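PDB 5YKJ: peroxiredoxin PRX1, mitochondrial from Saccharomyces cerevisiae, which reduces hydroperoxides in mitochondria as a 1-Cys thiol peroxidase, whose oxidised cysteine is probably resolved with help from the glutathione and thioredoxin systems. Local coordinates for residues A[47-61]-A[150-164]. Residues are numbered along the deposited sequence; the frame is centred on the assembly and turned at random.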
ATOM      1  N   GLU A  47       1.843 -13.858  -0.381  1.00 10.49           N
ATOM      2  CA  GLU A  47       1.409 -12.481  -0.480  1.00 12.04           C
ATOM      3  C   GLU A  47       1.745 -11.824  -1.822  1.00  9.31           C
ATOM      4  O   GLU A  47       0.931 -11.225  -2.418  1.00 10.58           O
ATOM      5  CB  GLU A  47       2.007 -11.682   0.703  1.00  9.13           C
ATOM      6  CG  GLU A  47       1.452 -12.056   2.075  1.00  9.25           C
ATOM      7  CD  GLU A  47       2.153 -11.338   3.222  1.00 12.19           C
ATOM      8  OE1 GLU A  47       3.325 -11.095   3.069  1.00 15.62           O
ATOM      9  OE2 GLU A  47       1.540 -11.097   4.236  1.00 11.69           O
ATOM     10  N   VAL A  48       2.965 -12.001  -2.262  1.00  8.76           N
ATOM     11  CA  VAL A  48       3.352 -11.467  -3.521  1.00  8.75           C
ATOM     12  C   VAL A  48       2.566 -12.138  -4.651  1.00 13.52           C
ATOM     13  O   VAL A  48       2.197 -11.547  -5.575  1.00 10.03           O
ATOM     14  CB  VAL A  48       4.895 -11.520  -3.749  1.00 11.54           C
ATOM     15  CG1 VAL A  48       5.252 -10.907  -5.075  1.00  9.21           C
ATOM     16  CG2 VAL A  48       5.639 -10.762  -2.710  1.00 12.80           C
ATOM     17  N   SER A  49       2.334 -13.404  -4.479  1.00 11.94           N
ATOM     18  CA  SER A  49       1.560 -14.155  -5.452  1.00  9.38           C
ATOM     19  C   SER A  49       0.159 -13.576  -5.585  1.00 11.55           C
ATOM     20  O   SER A  49      -0.352 -13.456  -6.642  1.00 12.63           O
ATOM     21  CB  SER A  49       1.470 -15.658  -5.007  1.00 17.40           C
ATOM     22  OG  SER A  49       2.701 -16.298  -5.061  1.00 14.65           O
ATOM     23  N   ALA A  50      -0.448 -13.260  -4.463  1.00 11.66           N
ATOM     24  CA  ALA A  50      -1.788 -12.702  -4.484  1.00 11.99           C
ATOM     25  C   ALA A  50      -1.839 -11.319  -5.151  1.00 10.51           C
ATOM     26  O   ALA A  50      -2.688 -11.057  -5.930  1.00 10.88           O
ATOM     27  CB  ALA A  50      -2.382 -12.680  -3.082  1.00  9.86           C
ATOM     28  N   PHE A  51      -0.885 -10.464  -4.810  1.00  9.47           N
ATOM     29  CA  PHE A  51      -0.838  -9.160  -5.417  1.00 10.85           C
ATOM     30  C   PHE A  51      -0.628  -9.304  -6.911  1.00 13.85           C
ATOM     31  O   PHE A  51      -1.139  -8.560  -7.656  1.00 13.14           O
ATOM     32  CB  PHE A  51       0.259  -8.295  -4.795  1.00 11.99           C
ATOM     33  CG  PHE A  51      -0.128  -7.688  -3.479  1.00 11.99           C
ATOM     34  CD1 PHE A  51      -1.087  -6.729  -3.408  1.00 13.13           C
ATOM     35  CD2 PHE A  51       0.497  -8.067  -2.332  1.00 18.82           C
ATOM     36  CE1 PHE A  51      -1.427  -6.195  -2.190  1.00 19.92           C
ATOM     37  CE2 PHE A  51       0.140  -7.538  -1.103  1.00 27.07           C
ATOM     38  CZ  PHE A  51      -0.818  -6.594  -1.030  1.00 17.92           C
ATOM     39  N   ALA A  52       0.187 -10.260  -7.293  1.00 11.09           N
ATOM     40  CA  ALA A  52       0.401 -10.485  -8.729  1.00  9.18           C
ATOM     41  C   ALA A  52      -0.877 -10.912  -9.452  1.00 14.84           C
ATOM     42  O   ALA A  52      -1.157 -10.451 -10.492  1.00 16.40           O
ATOM     43  CB  ALA A  52       1.489 -11.520  -8.981  1.00 14.60           C
ATOM     44  N   LYS A  53      -1.596 -11.819  -8.871  1.00  9.68           N
ATOM     45  CA  LYS A  53      -2.825 -12.290  -9.474  1.00 12.35           C
ATOM     46  C   LYS A  53      -3.844 -11.186  -9.561  1.00 16.43           C
ATOM     47  O   LYS A  53      -4.617 -11.154 -10.448  1.00 18.22           O
ATOM     48  CB  LYS A  53      -3.499 -13.336  -8.650  1.00 15.82           C
ATOM     49  CG  LYS A  53      -2.889 -14.675  -8.453  1.00 40.04           C
ATOM     50  CD  LYS A  53      -4.050 -15.610  -8.077  1.00 57.37           C
ATOM     51  CE  LYS A  53      -3.881 -16.462  -6.859  1.00 57.69           C
ATOM     52  NZ  LYS A  53      -3.273 -17.704  -7.343  1.00 48.81           N
ATOM     53  N   LEU A  54      -3.868 -10.346  -8.545  1.00 14.59           N
ATOM     54  CA  LEU A  54      -4.847  -9.282  -8.467  1.00 13.03           C
ATOM     55  C   LEU A  54      -4.441  -7.946  -9.063  1.00 14.59           C
ATOM     56  O   LEU A  54      -5.161  -7.044  -8.965  1.00 15.52           O
ATOM     57  CB  LEU A  54      -5.285  -9.092  -7.024  1.00 15.68           C
ATOM     58  CG  LEU A  54      -6.011 -10.270  -6.387  1.00 28.04           C
ATOM     59  CD1 LEU A  54      -5.985 -10.048  -4.891  1.00 28.35           C
ATOM     60  CD2 LEU A  54      -7.458 -10.261  -6.846  1.00 28.89           C
ATOM     61  N   LYS A  55      -3.321  -7.882  -9.753  1.00 14.61           N
ATOM     62  CA  LYS A  55      -2.828  -6.634 -10.281  1.00 14.16           C
ATOM     63  C   LYS A  55      -3.904  -5.878 -11.128  1.00 14.11           C
ATOM     64  O   LYS A  55      -3.962  -4.724 -11.106  1.00 13.54           O
ATOM     65  CB  LYS A  55      -1.544  -6.823 -11.096  1.00 16.07           C
ATOM     66  CG  LYS A  55      -1.071  -5.569 -11.762  1.00 18.95           C
ATOM     67  CD  LYS A  55       0.223  -5.741 -12.498  1.00 20.05           C
ATOM     68  CE  LYS A  55       0.461  -4.543 -13.375  1.00 23.14           C
ATOM     69  NZ  LYS A  55      -0.373  -4.447 -14.583  1.00 25.89           N
ATOM     70  N   PRO A  56      -4.762  -6.608 -11.852  1.00 19.90           N
ATOM     71  CA  PRO A  56      -5.814  -5.916 -12.621  1.00 25.33           C
ATOM     72  C   PRO A  56      -6.762  -5.102 -11.757  1.00 15.77           C
ATOM     73  O   PRO A  56      -7.265  -4.131 -12.209  1.00 18.06           O
ATOM     74  CB  PRO A  56      -6.575  -7.057 -13.320  1.00 28.31           C
ATOM     75  CG  PRO A  56      -5.550  -8.112 -13.490  1.00 31.60           C
ATOM     76  CD  PRO A  56      -4.653  -8.016 -12.293  1.00 21.41           C
ATOM     77  N   GLU A  57      -7.003  -5.593 -10.552  1.00 14.26           N
ATOM     78  CA  GLU A  57      -7.844  -4.918  -9.593  1.00 14.07           C
ATOM     79  C   GLU A  57      -7.198  -3.578  -9.193  1.00 13.18           C
ATOM     80  O   GLU A  57      -7.864  -2.609  -9.005  1.00 16.31           O
ATOM     81  CB  GLU A  57      -8.107  -5.767  -8.364  1.00 14.02           C
ATOM     82  CG  GLU A  57      -9.180  -6.783  -8.575  1.00 30.61           C
ATOM     83  CD  GLU A  57     -10.428  -6.194  -9.192  1.00 53.08           C
ATOM     84  OE1 GLU A  57     -10.703  -6.450 -10.361  1.00 53.15           O
ATOM     85  OE2 GLU A  57     -11.102  -5.488  -8.479  1.00 34.81           O
ATOM     86  N   PHE A  58      -5.884  -3.582  -9.031  1.00 12.14           N
ATOM     87  CA  PHE A  58      -5.149  -2.386  -8.737  1.00 12.98           C
ATOM     88  C   PHE A  58      -5.022  -1.445  -9.956  1.00 13.15           C
ATOM     89  O   PHE A  58      -5.166  -0.285  -9.844  1.00 11.69           O
ATOM     90  CB  PHE A  58      -3.803  -2.714  -8.070  1.00 10.63           C
ATOM     91  CG  PHE A  58      -3.941  -3.396  -6.748  1.00 11.68           C
ATOM     92  CD1 PHE A  58      -4.023  -2.658  -5.629  1.00 14.12           C
ATOM     93  CD2 PHE A  58      -3.914  -4.741  -6.628  1.00 11.93           C
ATOM     94  CE1 PHE A  58      -4.129  -3.222  -4.396  1.00 12.31           C
ATOM     95  CE2 PHE A  58      -4.043  -5.331  -5.396  1.00 12.33           C
ATOM     96  CZ  PHE A  58      -4.146  -4.554  -4.261  1.00 13.73           C
ATOM     97  N   ASP A  59      -4.803  -2.037 -11.126  1.00 12.97           N
ATOM     98  CA  ASP A  59      -4.686  -1.236 -12.297  1.00 13.23           C
ATOM     99  C   ASP A  59      -5.942  -0.390 -12.516  1.00 13.12           C
ATOM    100  O   ASP A  59      -5.848   0.738 -12.842  1.00 16.16           O
ATOM    101  CB  ASP A  59      -4.516  -2.134 -13.528  1.00 13.52           C
ATOM    102  CG  ASP A  59      -3.175  -2.815 -13.601  1.00 25.97           C
ATOM    103  OD1 ASP A  59      -2.205  -2.328 -13.061  1.00 22.65           O
ATOM    104  OD2 ASP A  59      -3.106  -3.823 -14.274  1.00 25.63           O
ATOM    105  N   LYS A  60      -7.090  -0.978 -12.314  1.00 14.50           N
ATOM    106  CA  LYS A  60      -8.307  -0.256 -12.563  1.00 22.28           C
ATOM    107  C   LYS A  60      -8.569   0.865 -11.592  1.00 18.22           C
ATOM    108  O   LYS A  60      -9.391   1.692 -11.838  1.00 14.55           O
ATOM    109  CB  LYS A  60      -9.486  -1.193 -12.699  1.00 19.33           C
ATOM    110  CG  LYS A  60      -9.942  -1.788 -11.442  1.00 23.48           C
ATOM    111  CD  LYS A  60     -11.285  -2.442 -11.562  1.00 45.08           C
ATOM    112  CE  LYS A  60     -11.286  -3.757 -12.295  1.00 52.69           C
ATOM    113  NZ  LYS A  60     -12.429  -4.485 -11.712  1.00 69.82           N
ATOM    114  N   ARG A  61      -7.849   0.854 -10.478  1.00 15.09           N
ATOM    115  CA  ARG A  61      -8.000   1.892  -9.513  1.00 16.95           C
ATOM    116  C   ARG A  61      -6.854   2.905  -9.607  1.00 14.46           C
ATOM    117  O   ARG A  61      -6.673   3.649  -8.748  1.00 13.64           O
ATOM    118  CB  ARG A  61      -8.054   1.297  -8.129  1.00 13.61           C
ATOM    119  CG  ARG A  61      -9.272   0.402  -7.889  1.00 14.71           C
ATOM    120  CD  ARG A  61      -9.091  -0.451  -6.673  1.00 16.80           C
ATOM    121  NE  ARG A  61     -10.305  -1.037  -6.156  1.00 15.38           N
ATOM    122  CZ  ARG A  61     -10.842  -2.188  -6.523  1.00 24.73           C
ATOM    123  NH1 ARG A  61     -10.320  -2.928  -7.456  1.00 14.73           N
ATOM    124  NH2 ARG A  61     -11.947  -2.556  -5.955  1.00 16.35           N
ATOM    125  N   GLY A 150      -0.137 -13.569   7.309  1.00  8.12           N
ATOM    126  CA  GLY A 150      -0.387 -13.068   5.994  1.00 11.36           C
ATOM    127  C   GLY A 150      -1.422 -11.972   5.999  1.00 12.11           C
ATOM    128  O   GLY A 150      -2.309 -11.975   6.752  1.00  9.40           O
ATOM    129  N   ARG A 151      -1.220 -11.063   5.073  1.00 10.23           N
ATOM    130  CA  ARG A 151      -2.070  -9.903   4.905  1.00 10.62           C
ATOM    131  C   ARG A 151      -3.399 -10.275   4.260  1.00 11.43           C
ATOM    132  O   ARG A 151      -3.673 -11.408   4.006  1.00 10.12           O
ATOM    133  CB  ARG A 151      -1.354  -8.811   4.122  1.00  9.36           C
ATOM    134  CG  ARG A 151      -0.082  -8.314   4.776  1.00  6.31           C
ATOM    135  CD  ARG A 151       0.915  -7.762   3.739  1.00 11.49           C
ATOM    136  NE  ARG A 151       2.115  -7.181   4.331  1.00 11.45           N
ATOM    137  CZ  ARG A 151       3.287  -7.133   3.740  1.00  9.45           C
ATOM    138  NH1 ARG A 151       3.462  -7.582   2.543  1.00 12.89           N
ATOM    139  NH2 ARG A 151       4.290  -6.590   4.370  1.00 11.62           N
ATOM    140  N   ASN A 152      -4.213  -9.252   4.044  1.00  8.96           N
ATOM    141  CA  ASN A 152      -5.537  -9.426   3.428  1.00  9.11           C
ATOM    142  C   ASN A 152      -5.664  -8.506   2.216  1.00 10.33           C
ATOM    143  O   ASN A 152      -5.703  -7.358   2.360  1.00  9.26           O
ATOM    144  CB  ASN A 152      -6.611  -9.112   4.471  1.00 11.67           C
ATOM    145  CG  ASN A 152      -8.005  -9.355   3.977  1.00 17.72           C
ATOM    146  OD1 ASN A 152      -8.265  -9.287   2.857  1.00 11.33           O
ATOM    147  ND2 ASN A 152      -8.880  -9.580   4.889  1.00 24.53           N
ATOM    148  N   THR A 153      -5.682  -9.084   1.032  1.00 11.16           N
ATOM    149  CA  THR A 153      -5.750  -8.296  -0.173  1.00 13.30           C
ATOM    150  C   THR A 153      -7.060  -7.522  -0.331  1.00 12.43           C
ATOM    151  O   THR A 153      -7.093  -6.508  -0.876  1.00 11.86           O
ATOM    152  CB  THR A 153      -5.407  -9.133  -1.412  1.00 10.21           C
ATOM    153  OG1 THR A 153      -6.278 -10.250  -1.486  1.00 15.14           O
ATOM    154  CG2 THR A 153      -3.959  -9.608  -1.321  1.00 12.95           C
ATOM    155  N   SER A 154      -8.116  -8.127   0.150  1.00 10.17           N
ATOM    156  CA  SER A 154      -9.402  -7.513   0.091  1.00 11.43           C
ATOM    157  C   SER A 154      -9.459  -6.259   0.925  1.00 11.16           C
ATOM    158  O   SER A 154     -10.078  -5.350   0.565  1.00 11.49           O
ATOM    159  CB  SER A 154     -10.505  -8.472   0.489  1.00 16.50           C
ATOM    160  OG  SER A 154     -10.613  -9.453  -0.480  1.00 16.18           O
ATOM    161  N   GLU A 155      -8.822  -6.297   2.067  1.00  8.40           N
ATOM    162  CA  GLU A 155      -8.776  -5.129   2.903  1.00 11.47           C
ATOM    163  C   GLU A 155      -7.941  -4.014   2.269  1.00  9.58           C
ATOM    164  O   GLU A 155      -8.276  -2.895   2.404  1.00 11.46           O
ATOM    165  CB  GLU A 155      -8.284  -5.498   4.300  1.00 12.74           C
ATOM    166  CG  GLU A 155      -8.229  -4.332   5.300  1.00  9.52           C
ATOM    167  CD  GLU A 155      -9.584  -3.674   5.590  1.00  9.26           C
ATOM    168  OE1 GLU A 155     -10.559  -4.191   5.174  1.00 10.90           O
ATOM    169  OE2 GLU A 155      -9.574  -2.683   6.280  1.00 10.78           O
ATOM    170  N   VAL A 156      -6.847  -4.359   1.612  1.00  9.64           N
ATOM    171  CA  VAL A 156      -6.056  -3.341   0.960  1.00  9.43           C
ATOM    172  C   VAL A 156      -6.910  -2.650  -0.119  1.00  9.87           C
ATOM    173  O   VAL A 156      -6.886  -1.510  -0.248  1.00 10.32           O
ATOM    174  CB  VAL A 156      -4.770  -3.943   0.327  1.00  9.35           C
ATOM    175  CG1 VAL A 156      -4.057  -2.930  -0.585  1.00 11.15           C
ATOM    176  CG2 VAL A 156      -3.852  -4.487   1.401  1.00 10.63           C
ATOM    177  N   LEU A 157      -7.648  -3.426  -0.876  1.00  9.40           N
ATOM    178  CA  LEU A 157      -8.509  -2.847  -1.870  1.00 10.14           C
ATOM    179  C   LEU A 157      -9.648  -2.005  -1.235  1.00 12.81           C
ATOM    180  O   LEU A 157     -10.032  -1.025  -1.766  1.00 12.89           O
ATOM    181  CB  LEU A 157      -9.066  -3.909  -2.825  1.00 13.02           C
ATOM    182  CG  LEU A 157      -8.118  -4.559  -3.832  1.00  9.61           C
ATOM    183  CD1 LEU A 157      -8.684  -5.879  -4.349  1.00 13.52           C
ATOM    184  CD2 LEU A 157      -7.776  -3.615  -4.952  1.00 13.53           C
ATOM    185  N   ARG A 158     -10.158  -2.476  -0.119  1.00  7.81           N
ATOM    186  CA  ARG A 158     -11.245  -1.774   0.541  1.00 12.19           C
ATOM    187  C   ARG A 158     -10.820  -0.369   0.996  1.00 10.34           C
ATOM    188  O   ARG A 158     -11.495   0.586   0.770  1.00 11.60           O
ATOM    189  CB  ARG A 158     -11.803  -2.597   1.716  1.00 12.52           C
ATOM    190  CG  ARG A 158     -13.129  -2.092   2.285  1.00 10.07           C
ATOM    191  CD  ARG A 158     -13.503  -2.694   3.632  1.00 10.08           C
ATOM    192  NE  ARG A 158     -12.620  -2.292   4.692  1.00  8.98           N
ATOM    193  CZ  ARG A 158     -12.775  -1.186   5.380  1.00  9.01           C
ATOM    194  NH1 ARG A 158     -13.818  -0.396   5.173  1.00  9.92           N
ATOM    195  NH2 ARG A 158     -11.899  -0.879   6.294  1.00  8.78           N
ATOM    196  N   VAL A 159      -9.671  -0.294   1.619  1.00  7.23           N
ATOM    197  CA  VAL A 159      -9.173   0.985   2.044  1.00  7.07           C
ATOM    198  C   VAL A 159      -8.808   1.900   0.892  1.00  9.27           C
ATOM    199  O   VAL A 159      -8.917   3.024   1.025  1.00 10.78           O
ATOM    200  CB  VAL A 159      -8.088   0.936   3.131  1.00  6.68           C
ATOM    201  CG1 VAL A 159      -8.597   0.130   4.276  1.00 11.36           C
ATOM    202  CG2 VAL A 159      -6.780   0.401   2.596  1.00  6.85           C
ATOM    203  N   ILE A 160      -8.318   1.335  -0.198  1.00  9.78           N
ATOM    204  CA  ILE A 160      -7.995   2.144  -1.341  1.00  9.90           C
ATOM    205  C   ILE A 160      -9.311   2.776  -1.854  1.00  9.99           C
ATOM    206  O   ILE A 160      -9.359   3.920  -2.168  1.00 10.50           O
ATOM    207  CB  ILE A 160      -7.319   1.339  -2.478  1.00  8.90           C
ATOM    208  CG1 ILE A 160      -5.867   1.050  -2.137  1.00  8.67           C
ATOM    209  CG2 ILE A 160      -7.312   2.146  -3.775  1.00 11.29           C
ATOM    210  CD1 ILE A 160      -5.300  -0.103  -2.930  1.00 15.03           C
ATOM    211  N   ASP A 161     -10.341   1.954  -1.892  1.00 11.05           N
ATOM    212  CA  ASP A 161     -11.616   2.460  -2.362  1.00  8.84           C
ATOM    213  C   ASP A 161     -12.159   3.582  -1.458  1.00 12.89           C
ATOM    214  O   ASP A 161     -12.647   4.546  -1.907  1.00 12.80           O
ATOM    215  CB  ASP A 161     -12.627   1.331  -2.497  1.00 11.42           C
ATOM    216  CG  ASP A 161     -12.372   0.452  -3.723  1.00 17.52           C
ATOM    217  OD1 ASP A 161     -11.714   0.871  -4.592  1.00 13.83           O
ATOM    218  OD2 ASP A 161     -12.851  -0.619  -3.741  1.00 15.39           O
ATOM    219  N   ALA A 162     -12.042   3.384  -0.171  1.00 11.12           N
ATOM    220  CA  ALA A 162     -12.453   4.375   0.767  1.00  8.72           C
ATOM    221  C   ALA A 162     -11.632   5.647   0.639  1.00 10.34           C
ATOM    222  O   ALA A 162     -12.148   6.682   0.680  1.00  9.19           O
ATOM    223  CB  ALA A 162     -12.350   3.821   2.182  1.00  9.71           C
ATOM    224  N   LEU A 163     -10.317   5.523   0.512  1.00  8.54           N
ATOM    225  CA  LEU A 163      -9.490   6.705   0.404  1.00  9.53           C
ATOM    226  C   LEU A 163      -9.757   7.515  -0.841  1.00  9.70           C
ATOM    227  O   LEU A 163      -9.779   8.700  -0.799  1.00 11.69           O
ATOM    228  CB  LEU A 163      -8.002   6.331   0.421  1.00 10.76           C
ATOM    229  CG  LEU A 163      -7.421   5.906   1.770  1.00  7.32           C
ATOM    230  CD1 LEU A 163      -6.136   5.132   1.531  1.00  7.08           C
ATOM    231  CD2 LEU A 163      -7.168   7.131   2.619  1.00  8.83           C
ATOM    232  N   GLN A 164      -9.910   6.809  -1.939  1.00  8.88           N
ATOM    233  CA  GLN A 164     -10.195   7.465  -3.191  1.00  9.32           C
ATOM    234  C   GLN A 164     -11.549   8.146  -3.161  1.00 10.33           C
ATOM    235  O   GLN A 164     -11.683   9.189  -3.681  1.00 12.63           O
ATOM    236  CB  GLN A 164     -10.071   6.516  -4.382  1.00 11.00           C
ATOM    237  CG  GLN A 164      -8.644   6.020  -4.571  1.00 11.63           C
ATOM    238  CD  GLN A 164      -8.467   5.101  -5.769  1.00 12.30           C
ATOM    239  OE1 GLN A 164      -9.370   4.481  -6.222  1.00 13.70           O
ATOM    240  NE2 GLN A 164      -7.282   5.033  -6.236  1.00 14.27           N
TER
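Phe-58 and Leu-157 meet where helix 55-59 runs almost parallel to helix 153-164, the two helix axes 11.3 Å apart and inclined by 5°, whereas the preceding helix 47-53 crosses the same partner at -50°. Leu-157 CD2 sits over one face of the Phe-58 ring, a CH-pi contact 3.8 Å from the centroid, while Val-156 CG1 and Ile-160 CD1 abut the ring edge. Closer to the start of helix 153-164, Thr-153 CG2 lies over the centre of the Phe-51 ring, which also stacks on Phe-34 of the central sheet.

Arg-61 closes one end of the interface. Its chain, extended from CG to NE, reaches Asp-161 and grips the carboxylate side-on, Arg-61 NE to Asp-161 OD1 at 2.8 Å and Arg-61 NH2 to Asp-161 OD2 at 3.1 Å, with the two planes nearly coplanar. NH1 turns back to Glu-57, bonding its backbone O and, from above the carboxylate plane, its OE2; Leu-157 CD2 rests against one guanidinium face. The carbonyl O of Arg-61 takes a nearly straight bond from Gln-164 NE2, 2.9 Å long. A leucine in place of Arg-61 would probably leave Asp-161 without its paired charge, Glu-57 O without this donor and the Glu-57 carboxylate without its link to the arginine.

At the other end Glu-47 OE2 accepts from Arg-151 N at 2.9 Å through its anti lone pair. Glu-47 OE1 stands 3.6 Å from Arg-151 NH1 but well out of the guanidinium plane, an electrostatic pairing; the stronger partner of OE1 is Arg-128 NH1, in a salt bridge, and Arg-151 NH2 bonds Ser-35 O and Arg-128 O.

An apolar centre flanked by charged pairs thus joins these helices of the thioredoxin-like fold, and the bond from Arg-151 N together with the charges of Arg-151 and Arg-128 is likely to hold the Glu-47 carboxylate in a fixed orientation.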